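PDB 5M45: acetone carboxylase alpha subunit from Xanthobacter autotrophicus Py2, which belongs to the hydantoinase B/oxoprolinase family and forms a manganese-containing subunit of a carboxylase assembly built from six protein chains. Local coordinates for residues P585-W590 with L649-G654; M534-N539 with R559-K564; G185-G190 with Y399-L404; S354-M359 with T409-G414; Q362-S367 with R413-S418. One frame throughout, in Å; residues are numbered along the deposited sequence.

Contact 1 (P585-W590 with L649-G654); sequences PENPTW and LERFAG
R651 and E586 form a salt bridge at the surface, a good example of how an ion pair shares its charges with further partners. The arginine belongs to a type I beta turn running from L649 to F652, just ahead of helix 652-657, whereas the glutamate lies in the loop between helix 567-573 and strand 598-602. From CB, which points at the loop, the R651 chain sets out with CG between the backbone N and the carbonyl carbon (chi1 68°), then bends at the next bond and carries CD and the guanidinium across the gap. NE comes first: it lies 4.0 Å from N587 ND2, two donors that share D584, whose OD2 forms a salt bridge with R651 NE and a hydrogen bond with N587 ND2. CZ follows, with the rim of the next residue beneath it, since F652 CE2 sits 3.7 Å from the guanidinium plane, over its centre. NH1 then makes the direct link, a weak bond of 3.2 Å to E586 OE1. The carboxylate meets the guanidinium at its edge but is turned 81° from its plane, so the two groups cannot form a flat, two-pronged pair. E586 OE1 is also hydrogen-bonded to the backbone of another protein chain, which places the bridge at a subunit interface. NH2, the last atom, uses a water instead: this water lies in the guanidinium plane, 2.8 Å from R651 NH2 as acceptor and 2.6 Å from E586 OE1.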
# COMPACT_ATOMS: atom_id res chain seq x y z
N PRO A 585 12.24 34.48 20.18
CA PRO A 585 12.97 34.01 18.99
C PRO A 585 13.63 35.11 18.17
O PRO A 585 14.48 34.81 17.33
CB PRO A 585 11.90 33.28 18.18
CG PRO A 585 10.61 33.72 18.74
CD PRO A 585 10.83 34.08 20.17
N GLU A 586 13.23 36.37 18.40
CA GLU A 586 13.90 37.53 17.81
C GLU A 586 15.23 37.83 18.49
O GLU A 586 16.10 38.45 17.89
CB GLU A 586 12.96 38.75 17.90
CG GLU A 586 13.42 40.01 17.20
CD GLU A 586 12.30 41.05 17.03
OE1 GLU A 586 11.07 40.76 17.10
OE2 GLU A 586 12.71 42.23 16.79
N ASN A 587 15.36 37.47 19.77
CA ASN A 587 16.57 37.71 20.59
C ASN A 587 16.99 36.39 21.28
O ASN A 587 16.97 36.29 22.49
CB ASN A 587 16.28 38.80 21.64
CG ASN A 587 15.95 40.10 21.01
OD1 ASN A 587 16.82 40.72 20.38
ND2 ASN A 587 14.70 40.52 21.09
N PRO A 588 17.35 35.38 20.49
CA PRO A 588 17.58 34.05 21.07
C PRO A 588 18.88 33.96 21.87
O PRO A 588 19.81 34.68 21.59
CB PRO A 588 17.67 33.15 19.84
CG PRO A 588 18.14 34.02 18.72
CD PRO A 588 17.62 35.41 19.04
N THR A 589 18.93 33.07 22.87
CA THR A 589 20.15 32.84 23.65
C THR A 589 20.91 31.57 23.20
O THR A 589 22.14 31.50 23.36
CB THR A 589 19.84 32.70 25.15
OG1 THR A 589 18.92 31.61 25.37
CG2 THR A 589 19.27 34.00 25.70
N TRP A 590 20.20 30.57 22.66
CA TRP A 590 20.83 29.30 22.33
C TRP A 590 21.89 29.36 21.22
O TRP A 590 22.90 28.69 21.28
CB TRP A 590 19.77 28.24 21.91
CG TRP A 590 18.77 27.87 22.94
CD1 TRP A 590 18.89 28.02 24.31
CD2 TRP A 590 17.51 27.26 22.71
NE1 TRP A 590 17.75 27.53 24.93
CE2 TRP A 590 16.89 27.06 23.97
CE3 TRP A 590 16.82 26.86 21.56
CZ2 TRP A 590 15.63 26.47 24.10
CZ3 TRP A 590 15.56 26.27 21.70
CH2 TRP A 590 14.99 26.08 22.95
N LEU A 649 5.88 38.61 26.75
CA LEU A 649 7.19 39.29 26.83
C LEU A 649 7.03 40.77 27.20
O LEU A 649 6.17 41.48 26.64
CB LEU A 649 7.95 39.15 25.50
CG LEU A 649 8.35 37.76 25.03
CD1 LEU A 649 8.90 37.78 23.59
CD2 LEU A 649 9.37 37.15 25.96
N GLU A 650 7.89 41.23 28.11
CA GLU A 650 7.82 42.59 28.66
C GLU A 650 7.68 43.69 27.60
O GLU A 650 6.91 44.64 27.77
CB GLU A 650 9.05 42.86 29.55
CG GLU A 650 8.98 44.18 30.36
CD GLU A 650 9.44 45.41 29.60
OE1 GLU A 650 10.18 45.26 28.62
OE2 GLU A 650 9.07 46.55 29.98
N ARG A 651 8.42 43.56 26.49
CA ARG A 651 8.46 44.58 25.46
C ARG A 651 7.16 44.81 24.71
O ARG A 651 6.98 45.86 24.12
CB ARG A 651 9.62 44.33 24.49
CG ARG A 651 9.47 43.08 23.60
CD ARG A 651 10.88 42.49 23.31
NE ARG A 651 10.96 41.35 22.36
CZ ARG A 651 10.61 41.43 21.08
NH1 ARG A 651 10.72 40.41 20.23
NH2 ARG A 651 10.09 42.56 20.60
N PHE A 652 6.19 43.90 24.79
CA PHE A 652 4.90 44.14 24.17
C PHE A 652 3.88 44.82 25.09
O PHE A 652 2.80 45.22 24.63
CB PHE A 652 4.35 42.82 23.60
CG PHE A 652 5.18 42.30 22.48
CD1 PHE A 652 5.14 42.92 21.23
CD2 PHE A 652 6.06 41.25 22.68
CE1 PHE A 652 5.94 42.48 20.17
CE2 PHE A 652 6.88 40.81 21.64
CZ PHE A 652 6.79 41.41 20.37
N ALA A 653 4.16 44.95 26.38
CA ALA A 653 3.17 45.56 27.31
C ALA A 653 2.77 46.97 26.89
O ALA A 653 1.57 47.30 26.87
CB ALA A 653 3.70 45.58 28.72
N GLY A 654 3.78 47.77 26.55
CA GLY A 654 3.58 49.15 26.10
C GLY A 654 2.92 49.22 24.74
O GLY A 654 1.89 49.86 24.60
O HOH W 1 9.26 42.47 17.88

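Contact 2 (M534-N539 with R559-K564); sequences MFFMGN and RFAAHK
F536 lays its ring against the start of strand 559-563, and it does so entirely without hydrogen bonds across the contact. The residue comes directly after strand 532-535 of a four-stranded antiparallel sheet, while R559 opens a strand of a separate five-stranded one. The backbones stay well apart, with F536 CA and R559 CA 7.5 Å from each other.

The CH-pi interaction is the main one. R559 CG stands over one face of the F536 ring, 3.9 Å from its centroid and 19° off the normal, displaced toward the rim; CD follows, 3.7 Å from F536 CE1. Because the arginine chain is extended as far as CD and turns only at chi3 (67°), its methylenes cross the ring while the guanidinium plane stands 84° to it.

Edge contacts come next. F536 CZ meets A561 CB at 4.1 Å, and the carbonyl oxygen of F560 also lies near the ring plane, 3.6 Å from F536 CZ. The same ring stacks with Y618 of strand 617-621, the neighbour of 559-563 in its sheet.

The charged end of R559 is dealt with elsewhere, through salt bridges from NH2 to D602 and D302. A long arginine thus divides its labour in this buried place: carbon for the phenylalanine, nitrogen for the acids, whose charge probably offsets its own.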
# COMPACT_ATOMS: atom_id res chain seq x y z
N MET A 534 14.24 13.34 10.92
CA MET A 534 13.09 14.06 11.48
C MET A 534 12.58 15.14 10.51
O MET A 534 13.27 15.55 9.58
CB MET A 534 13.44 14.70 12.85
CG MET A 534 14.08 13.74 13.86
SD MET A 534 14.38 14.41 15.51
CE MET A 534 12.70 14.63 16.12
N PHE A 535 11.36 15.61 10.75
CA PHE A 535 10.75 16.69 9.97
C PHE A 535 9.69 17.44 10.80
O PHE A 535 9.32 17.02 11.90
CB PHE A 535 10.22 16.20 8.61
CG PHE A 535 9.10 15.16 8.68
CD1 PHE A 535 9.39 13.79 8.84
CD2 PHE A 535 7.76 15.54 8.51
CE1 PHE A 535 8.38 12.84 8.87
CE2 PHE A 535 6.75 14.59 8.53
CZ PHE A 535 7.05 13.26 8.71
N PHE A 536 9.30 18.60 10.27
CA PHE A 536 8.33 19.52 10.89
C PHE A 536 7.03 19.57 10.08
O PHE A 536 7.07 19.46 8.84
CB PHE A 536 8.93 20.97 10.94
CG PHE A 536 10.12 21.13 11.86
CD1 PHE A 536 11.41 20.86 11.42
CD2 PHE A 536 9.96 21.59 13.14
CE1 PHE A 536 12.52 21.01 12.26
CE2 PHE A 536 11.06 21.75 14.00
CZ PHE A 536 12.36 21.44 13.56
N MET A 537 5.91 19.76 10.75
CA MET A 537 4.59 19.90 10.09
C MET A 537 3.64 20.76 10.94
O MET A 537 3.23 20.36 12.02
CB MET A 537 3.95 18.52 9.83
CG MET A 537 2.64 18.56 9.02
SD MET A 537 2.74 19.40 7.43
CE MET A 537 1.61 20.80 7.55
N GLY A 538 3.29 21.93 10.39
CA GLY A 538 2.38 22.91 11.02
C GLY A 538 2.26 24.19 10.18
O GLY A 538 2.93 24.32 9.14
N ASN A 539 1.42 25.11 10.63
CA ASN A 539 1.24 26.41 9.96
C ASN A 539 2.46 27.30 10.19
O ASN A 539 3.06 27.27 11.28
CB ASN A 539 -0.06 27.09 10.42
CG ASN A 539 -0.06 27.44 11.91
OD1 ASN A 539 0.25 26.61 12.74
ND2 ASN A 539 -0.40 28.70 12.24
N ARG A 559 10.47 27.24 12.62
CA ARG A 559 11.36 26.09 12.80
C ARG A 559 12.65 26.50 13.51
O ARG A 559 13.24 27.54 13.17
CB ARG A 559 11.75 25.55 11.39
CG ARG A 559 12.89 24.57 11.36
CD ARG A 559 13.08 23.86 10.01
NE ARG A 559 13.51 24.72 8.89
CZ ARG A 559 14.09 24.25 7.77
NH1 ARG A 559 14.37 22.95 7.62
NH2 ARG A 559 14.41 25.08 6.80
N PHE A 560 13.08 25.69 14.48
CA PHE A 560 14.45 25.66 15.00
C PHE A 560 14.98 24.23 15.07
O PHE A 560 14.39 23.39 15.74
CB PHE A 560 14.58 26.27 16.41
CG PHE A 560 15.99 26.20 16.98
CD1 PHE A 560 16.91 27.20 16.72
CD2 PHE A 560 16.39 25.12 17.80
CE1 PHE A 560 18.22 27.13 17.23
CE2 PHE A 560 17.68 25.06 18.32
CZ PHE A 560 18.60 26.05 18.02
N ALA A 561 16.10 24.00 14.39
CA ALA A 561 16.86 22.76 14.47
C ALA A 561 18.34 23.04 14.39
O ALA A 561 18.76 24.04 13.76
CB ALA A 561 16.46 21.82 13.34
N ALA A 562 19.16 22.18 15.01
CA ALA A 562 20.62 22.36 15.01
C ALA A 562 21.37 21.03 14.80
O ALA A 562 21.12 20.07 15.50
CB ALA A 562 21.08 23.05 16.30
N HIS A 563 22.27 21.01 13.81
CA HIS A 563 23.11 19.85 13.47
C HIS A 563 24.58 20.11 13.81
O HIS A 563 24.99 21.27 13.91
CB HIS A 563 23.00 19.51 11.98
CG HIS A 563 21.60 19.18 11.55
ND1 HIS A 563 20.95 18.04 11.97
CD2 HIS A 563 20.74 19.82 10.73
CE1 HIS A 563 19.74 18.00 11.45
NE2 HIS A 563 19.59 19.05 10.66
N LYS A 564 25.36 19.05 13.98
CA LYS A 564 26.79 19.13 14.31
C LYS A 564 27.05 20.12 15.44
O LYS A 564 27.89 21.01 15.33
CB LYS A 564 27.58 19.55 13.07
CG LYS A 564 27.40 18.66 11.87
CD LYS A 564 27.73 19.46 10.60
CE LYS A 564 28.32 18.60 9.48
NZ LYS A 564 27.76 17.21 9.39

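Contact 3 (G185-G190 with Y399-L404); sequences GSMATG and YSWHFL. With ACT (acetate ion), chain N.
M187 lays its side chain alongside two aromatic residues, Y399 and W401, where the chain runs into helix 401-422, and shows how a flexible thioether can adapt to rings set at different angles.

Apolar carbon contacts bring the pieces together. M187 CB lies 3.5 Å from Y399 CD1, approaching the phenol ring obliquely, and the M187 methyl CE ends 4.0 Å from W401 CD1. A turn at chi2 (-49°) folds the methionine so that its base serves the tyrosine and its tip the tryptophan.

The sulfur makes two Met-aromatic contacts. M187 SD is 4.9 Å from the centroid of the Y399 ring, again oblique, and 5.2 Å from that of the five-membered ring of W401, where it sits at the edge. The tyrosine ring is confined from elsewhere too, with the backbone N of H402 3.6 Å above its plane and over its centre.

One polar interaction engages the indole. W401 NE1 donates a 2.7 Å hydrogen bond, N-H...O angle 151°, to the O atom of an acetate ion, probably from the crystallisation liquor. The M187 methyl lies beside that same oxygen, so a carbon and an N-H border the ion together.

All this sits next to a metal. The W401 side chain is about 4 Å from a manganese ion held by H150, D153 and H175; M187 packs on H150, and S186 OG is hydrogen-bonded to H175 NE2. The arrangement is consistent with a second shell round a histidine- and aspartate-bound manganese site.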
# COMPACT_ATOMS: atom_id res chain seq x y z
N GLY A 185 5.96 9.01 10.07
CA GLY A 185 5.13 9.70 11.06
C GLY A 185 3.66 9.46 10.73
O GLY A 185 3.34 8.82 9.71
N SER A 186 2.75 10.00 11.56
CA SER A 186 1.30 9.91 11.31
C SER A 186 0.82 10.99 10.35
O SER A 186 -0.03 10.72 9.49
CB SER A 186 0.49 10.02 12.60
OG SER A 186 1.01 9.28 13.70
N MET A 187 1.37 12.20 10.49
CA MET A 187 0.96 13.40 9.74
C MET A 187 1.98 13.70 8.64
O MET A 187 2.57 14.78 8.55
CB MET A 187 0.86 14.60 10.69
CG MET A 187 0.14 14.36 12.01
SD MET A 187 -1.50 13.56 11.87
CE MET A 187 -1.98 13.66 13.58
N ALA A 188 2.21 12.68 7.81
CA ALA A 188 3.42 12.57 7.03
C ALA A 188 3.44 13.48 5.78
O ALA A 188 2.39 13.80 5.21
CB ALA A 188 3.58 11.13 6.59
N THR A 189 4.66 13.88 5.42
CA THR A 189 4.98 14.59 4.20
C THR A 189 5.94 13.71 3.37
O THR A 189 6.56 12.79 3.92
CB THR A 189 5.71 15.90 4.47
OG1 THR A 189 6.92 15.63 5.20
CG2 THR A 189 4.85 16.84 5.30
N GLY A 190 6.05 14.04 2.09
CA GLY A 190 6.92 13.31 1.15
C GLY A 190 6.17 12.85 -0.06
O GLY A 190 6.53 13.19 -1.18
N TYR A 399 -2.25 14.22 6.47
CA TYR A 399 -2.39 15.34 7.39
C TYR A 399 -3.57 16.28 7.01
O TYR A 399 -3.44 17.51 6.93
CB TYR A 399 -1.08 16.10 7.63
CG TYR A 399 -1.22 17.09 8.78
CD1 TYR A 399 -1.84 16.74 9.96
CD2 TYR A 399 -0.77 18.40 8.65
CE1 TYR A 399 -2.01 17.66 11.00
CE2 TYR A 399 -0.94 19.34 9.68
CZ TYR A 399 -1.57 18.98 10.83
OH TYR A 399 -1.77 19.90 11.85
N SER A 400 -4.71 15.62 6.78
CA SER A 400 -6.01 16.24 6.53
C SER A 400 -6.29 17.44 7.46
O SER A 400 -6.86 18.47 7.05
CB SER A 400 -7.11 15.19 6.80
OG SER A 400 -8.14 15.49 5.92
N TRP A 401 -5.93 17.25 8.71
CA TRP A 401 -6.14 18.27 9.75
C TRP A 401 -5.62 19.65 9.41
O TRP A 401 -6.20 20.61 9.86
CB TRP A 401 -5.48 17.86 11.09
CG TRP A 401 -5.92 16.54 11.68
CD1 TRP A 401 -5.14 15.45 11.89
CD2 TRP A 401 -7.22 16.23 12.21
NE1 TRP A 401 -5.85 14.47 12.56
CE2 TRP A 401 -7.14 14.91 12.74
CE3 TRP A 401 -8.43 16.92 12.30
CZ2 TRP A 401 -8.24 14.28 13.31
CZ3 TRP A 401 -9.52 16.28 12.89
CH2 TRP A 401 -9.41 14.98 13.40
N HIS A 402 -4.51 19.75 8.69
CA HIS A 402 -3.90 21.09 8.37
C HIS A 402 -4.94 22.07 7.82
O HIS A 402 -5.05 23.23 8.27
CB HIS A 402 -2.78 20.91 7.36
CG HIS A 402 -1.93 22.11 7.12
ND1 HIS A 402 -1.32 22.81 8.13
CD2 HIS A 402 -1.55 22.71 5.97
CE1 HIS A 402 -0.60 23.80 7.62
NE2 HIS A 402 -0.73 23.76 6.30
N PHE A 403 -5.74 21.56 6.87
CA PHE A 403 -6.86 22.32 6.30
C PHE A 403 -8.09 22.31 7.20
O PHE A 403 -8.72 23.36 7.42
CB PHE A 403 -7.22 21.78 4.89
CG PHE A 403 -6.22 22.17 3.79
CD1 PHE A 403 -4.98 22.80 4.06
CD2 PHE A 403 -6.55 21.90 2.48
CE1 PHE A 403 -4.12 23.13 3.02
CE2 PHE A 403 -5.71 22.23 1.44
CZ PHE A 403 -4.48 22.84 1.71
N LEU A 404 -8.46 21.14 7.70
CA LEU A 404 -9.69 20.99 8.49
C LEU A 404 -9.76 21.93 9.72
O LEU A 404 -10.73 22.66 9.88
CB LEU A 404 -9.87 19.52 8.97
CG LEU A 404 -10.18 18.44 7.90
CD1 LEU A 404 -10.15 17.05 8.52
CD2 LEU A 404 -11.54 18.67 7.25
C ACT N . -5.78 12.41 15.22
O ACT N . -5.16 12.38 14.13
OXT ACT N . -6.42 11.40 15.60
CH3 ACT N . -5.76 13.65 16.06

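Contact 4 (S354-M359 with T409-G414); sequences SGIWVM and TALWRG
I356 and M359, one turn apart on helix 349-361, meet L411 and W412 of helix 401-422 in a buried helix-helix packing centred about 10 Å from the centre of the chain. The two short segments run in broadly the same direction, crossing at -45° with their axes 10.7 Å apart, a spacing filled by side chains with no hydrogen bond between them. Helix 401-422 is kinked here, the N atoms of A410 and L411 lacking bonds to the preceding turn.

Along the first segment, I356 comes first. Its CG1 touches L411 CD1 at 3.7 Å, and the two chains cross at about a right angle, with L411 CD1 also near I356 CD1. L411 is backed by C320 and M322 of strand 313-324, while I356 also packs on W408, a turn earlier on the opposing helix.

M359 then reaches both L411 and W412. With CG anti to the backbone N (chi1 177°), it stretches toward the other helix and bends only at its last bond, which leaves the methyl near L415. The sulfur touches the base of the leucine, M359 SD lying 3.9 Å from L411 CB. The M359 chain runs past the W412 side chain in the opposite sense. M359 CG makes a CH-pi contact toward the rim of one face, 3.8 Å from W412 CE2. A Met-aromatic contact completes the grip: M359 SD stands 4.2 Å from the centroid of the five-membered ring of W412, only 8° off the ring normal.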
# COMPACT_ATOMS: atom_id res chain seq x y z
N SER A 354 -18.38 15.99 9.86
CA SER A 354 -18.23 15.34 11.19
C SER A 354 -17.44 16.22 12.18
O SER A 354 -17.79 16.28 13.37
CB SER A 354 -17.64 13.93 11.10
OG SER A 354 -18.51 13.09 10.34
N GLY A 355 -16.42 16.93 11.68
CA GLY A 355 -15.70 17.88 12.51
C GLY A 355 -16.53 19.09 12.96
O GLY A 355 -16.35 19.60 14.08
N ILE A 356 -17.43 19.57 12.08
CA ILE A 356 -18.38 20.62 12.49
C ILE A 356 -19.27 20.10 13.62
O ILE A 356 -19.55 20.83 14.59
CB ILE A 356 -19.18 21.16 11.29
CG1 ILE A 356 -18.24 21.86 10.29
CG2 ILE A 356 -20.29 22.16 11.77
CD1 ILE A 356 -18.86 22.12 8.90
N TRP A 357 -19.68 18.83 13.52
CA TRP A 357 -20.47 18.15 14.57
C TRP A 357 -19.68 18.09 15.88
O TRP A 357 -20.24 18.41 16.94
CB TRP A 357 -20.96 16.77 14.08
CG TRP A 357 -21.67 15.95 15.10
CD1 TRP A 357 -23.00 15.92 15.33
CD2 TRP A 357 -21.08 15.05 16.03
NE1 TRP A 357 -23.30 15.03 16.35
CE2 TRP A 357 -22.13 14.47 16.78
CE3 TRP A 357 -19.76 14.62 16.27
CZ2 TRP A 357 -21.89 13.50 17.78
CZ3 TRP A 357 -19.52 13.68 17.26
CH2 TRP A 357 -20.59 13.14 18.01
N VAL A 358 -18.38 17.77 15.81
CA VAL A 358 -17.50 17.80 16.99
C VAL A 358 -17.52 19.18 17.67
O VAL A 358 -17.69 19.28 18.90
CB VAL A 358 -16.05 17.35 16.63
CG1 VAL A 358 -15.10 17.55 17.81
CG2 VAL A 358 -16.04 15.86 16.22
N MET A 359 -17.36 20.24 16.87
CA MET A 359 -17.45 21.60 17.40
C MET A 359 -18.79 21.85 18.10
O MET A 359 -18.81 22.40 19.23
CB MET A 359 -17.21 22.66 16.33
CG MET A 359 -17.39 24.06 16.88
SD MET A 359 -17.90 25.29 15.72
CE MET A 359 -19.49 24.70 15.21
N THR A 409 -12.23 26.73 12.74
CA THR A 409 -12.05 27.81 13.73
C THR A 409 -12.96 29.03 13.49
O THR A 409 -13.47 29.61 14.45
CB THR A 409 -10.56 28.20 13.89
OG1 THR A 409 -10.37 29.02 15.07
CG2 THR A 409 -10.05 28.92 12.66
N ALA A 410 -13.19 29.39 12.23
CA ALA A 410 -14.06 30.53 11.90
C ALA A 410 -15.52 30.34 12.34
O ALA A 410 -16.19 31.32 12.65
CB ALA A 410 -13.99 30.83 10.42
N LEU A 411 -16.00 29.10 12.41
CA LEU A 411 -17.39 28.84 12.79
C LEU A 411 -17.67 29.18 14.25
O LEU A 411 -18.77 29.63 14.58
CB LEU A 411 -17.83 27.40 12.45
CG LEU A 411 -17.40 26.91 11.03
CD1 LEU A 411 -17.88 25.50 10.70
CD2 LEU A 411 -17.81 27.82 9.88
N TRP A 412 -16.68 29.01 15.14
CA TRP A 412 -16.81 29.50 16.53
C TRP A 412 -17.08 31.01 16.60
O TRP A 412 -17.84 31.47 17.45
CB TRP A 412 -15.52 29.28 17.35
CG TRP A 412 -15.14 27.89 17.72
CD1 TRP A 412 -14.34 27.05 17.00
CD2 TRP A 412 -15.46 27.20 18.95
NE1 TRP A 412 -14.16 25.87 17.71
CE2 TRP A 412 -14.82 25.94 18.91
CE3 TRP A 412 -16.21 27.53 20.08
CZ2 TRP A 412 -14.92 25.01 19.94
CZ3 TRP A 412 -16.31 26.62 21.13
CH2 TRP A 412 -15.66 25.36 21.05
N ARG A 413 -16.44 31.79 15.72
CA ARG A 413 -16.65 33.23 15.71
C ARG A 413 -18.08 33.61 15.34
O ARG A 413 -18.71 34.48 15.98
CB ARG A 413 -15.64 33.94 14.79
CG ARG A 413 -14.20 33.76 15.22
CD ARG A 413 -13.24 34.83 14.62
NE ARG A 413 -13.31 34.88 13.16
CZ ARG A 413 -12.65 34.07 12.32
NH1 ARG A 413 -11.82 33.10 12.74
NH2 ARG A 413 -12.81 34.24 11.00
N GLY A 414 -18.63 32.96 14.31
CA GLY A 414 -20.02 33.23 13.95
C GLY A 414 -21.00 32.90 15.04
O GLY A 414 -21.86 33.72 15.40

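Contact 5 (Q362-S367 with R413-S418); sequences QTLIPS and RGLSRS
L415 CD1 is the point at which T363 and L364 both touch helix 401-422, making this a loop-on-helix contact where the chain leaves helix 349-361. T363 CG2 comes to 4.1 Å from L415 CD1, and L364 CD1 to 4.2 Å from the same L415 CD1. Both side chains meet the leucine at a slant and share its one methyl; the contact is small, some 100 Å² in all.

The threonine is fixed by its other branch. Its OG1 lies anti to the backbone N (chi1 -175°) and is hydrogen-bonded to Y419 OH, one turn beyond L415, which leaves CG2 to face L415. L364 also packs on Y419, and on L275 of helix 257-282. It thus touches two helices, while P366 and S367 at the loop's end pack on another protein chain.

Outward again, the polar side chains of the helix find partners: S416 OG is hydrogen-bonded to W412 O and, beyond the helix, to N429 O. S418 turns back on the residue that receives the loop, its hydroxyl donating to the carbonyl: S418 OG lies 2.7 Å from L415 O, approaching within the plane of the carbonyl, toward a lone pair of the oxygen.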
# COMPACT_ATOMS: atom_id res chain seq x y z
N GLN A 362 -19.06 20.68 21.70
CA GLN A 362 -18.29 21.46 22.66
C GLN A 362 -18.94 22.80 23.08
O GLN A 362 -18.43 23.47 24.00
CB GLN A 362 -16.86 21.73 22.16
CG GLN A 362 -16.08 20.45 21.93
CD GLN A 362 -14.73 20.65 21.29
OE1 GLN A 362 -14.11 21.72 21.34
NE2 GLN A 362 -14.25 19.58 20.66
N THR A 363 -20.05 23.18 22.43
CA THR A 363 -20.67 24.50 22.65
C THR A 363 -22.23 24.48 22.64
O THR A 363 -22.87 24.94 23.62
CB THR A 363 -20.06 25.58 21.68
OG1 THR A 363 -20.59 26.88 21.98
CG2 THR A 363 -20.30 25.26 20.17
N LEU A 364 -22.86 23.92 21.59
CA LEU A 364 -24.33 23.92 21.47
C LEU A 364 -25.01 22.78 22.22
O LEU A 364 -25.96 23.02 22.97
CB LEU A 364 -24.78 23.84 19.99
CG LEU A 364 -24.78 25.15 19.20
CD1 LEU A 364 -24.99 24.87 17.74
CD2 LEU A 364 -25.86 26.09 19.70
N ILE A 365 -24.50 21.56 22.05
CA ILE A 365 -25.15 20.35 22.57
C ILE A 365 -24.41 19.50 23.64
O ILE A 365 -24.73 18.32 23.78
CB ILE A 365 -25.60 19.42 21.40
CG1 ILE A 365 -24.40 18.88 20.62
CG2 ILE A 365 -26.59 20.14 20.47
CD1 ILE A 365 -24.79 17.86 19.56
N PRO A 366 -23.46 20.06 24.42
CA PRO A 366 -22.76 19.18 25.39
C PRO A 366 -23.65 18.45 26.42
O PRO A 366 -23.25 17.38 26.91
CB PRO A 366 -21.76 20.11 26.09
CG PRO A 366 -22.28 21.49 25.86
CD PRO A 366 -23.04 21.47 24.55
N SER A 367 -24.81 18.99 26.74
CA SER A 367 -25.73 18.28 27.67
C SER A 367 -26.97 17.66 27.00
O SER A 367 -27.90 17.25 27.70
CB SER A 367 -26.09 19.18 28.89
OG SER A 367 -26.74 20.31 28.44
N ARG A 413 -16.44 31.79 15.72
CA ARG A 413 -16.65 33.23 15.71
C ARG A 413 -18.08 33.61 15.34
O ARG A 413 -18.71 34.48 15.98
CB ARG A 413 -15.64 33.94 14.79
CG ARG A 413 -14.20 33.76 15.22
CD ARG A 413 -13.24 34.83 14.62
NE ARG A 413 -13.31 34.88 13.16
CZ ARG A 413 -12.65 34.07 12.32
NH1 ARG A 413 -11.82 33.10 12.74
NH2 ARG A 413 -12.81 34.24 11.00
N GLY A 414 -18.63 32.96 14.31
CA GLY A 414 -20.02 33.23 13.95
C GLY A 414 -21.00 32.90 15.04
O GLY A 414 -21.86 33.72 15.40
N LEU A 415 -20.90 31.68 15.58
CA LEU A 415 -21.76 31.29 16.71
C LEU A 415 -21.59 32.22 17.91
O LEU A 415 -22.59 32.55 18.57
CB LEU A 415 -21.54 29.83 17.16
CG LEU A 415 -22.23 28.71 16.40
CD1 LEU A 415 -21.74 27.34 16.89
CD2 LEU A 415 -23.73 28.79 16.60
N SER A 416 -20.36 32.64 18.19
CA SER A 416 -20.13 33.57 19.30
C SER A 416 -20.78 34.93 19.13
O SER A 416 -21.14 35.56 20.12
CB SER A 416 -18.62 33.70 19.60
OG SER A 416 -18.09 32.45 20.05
N ARG A 417 -20.98 35.40 17.90
CA ARG A 417 -21.72 36.67 17.71
C ARG A 417 -23.16 36.53 18.17
O ARG A 417 -23.72 37.48 18.72
CB ARG A 417 -21.66 37.17 16.25
CG ARG A 417 -20.29 37.62 15.81
CD ARG A 417 -20.29 38.14 14.38
NE ARG A 417 -18.91 38.24 13.95
CZ ARG A 417 -18.06 39.19 14.31
NH1 ARG A 417 -18.46 40.20 15.09
NH2 ARG A 417 -16.79 39.14 13.85
N SER A 418 -23.77 35.36 17.94
CA SER A 418 -25.16 35.08 18.41
C SER A 418 -25.21 35.07 19.95
O SER A 418 -26.05 35.73 20.56
CB SER A 418 -25.73 33.77 17.81
OG SER A 418 -25.32 32.57 18.46

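Contacts 3, 4 and 5 are strung along helix 401-422, which first meets the loop beside the manganese site, then helix 349-361, and finally the loop after it. Contacts 4 and 5 are neighbours, with centres 8 Å apart, and share R413 and G414; the centres of contacts 3 and 4 are about 19 Å apart. Contact 2, later in the chain, joins two antiparallel sheets and touches contact 3 through M537, whose CG packs on Y399. Contact 1 comes last, at the periphery, its centre about 21 Å from that of contact 2, touching it where W590 packs on F560. One long helix thus runs from the metal site toward other chains, and the sheets lead to the interface at contact 1.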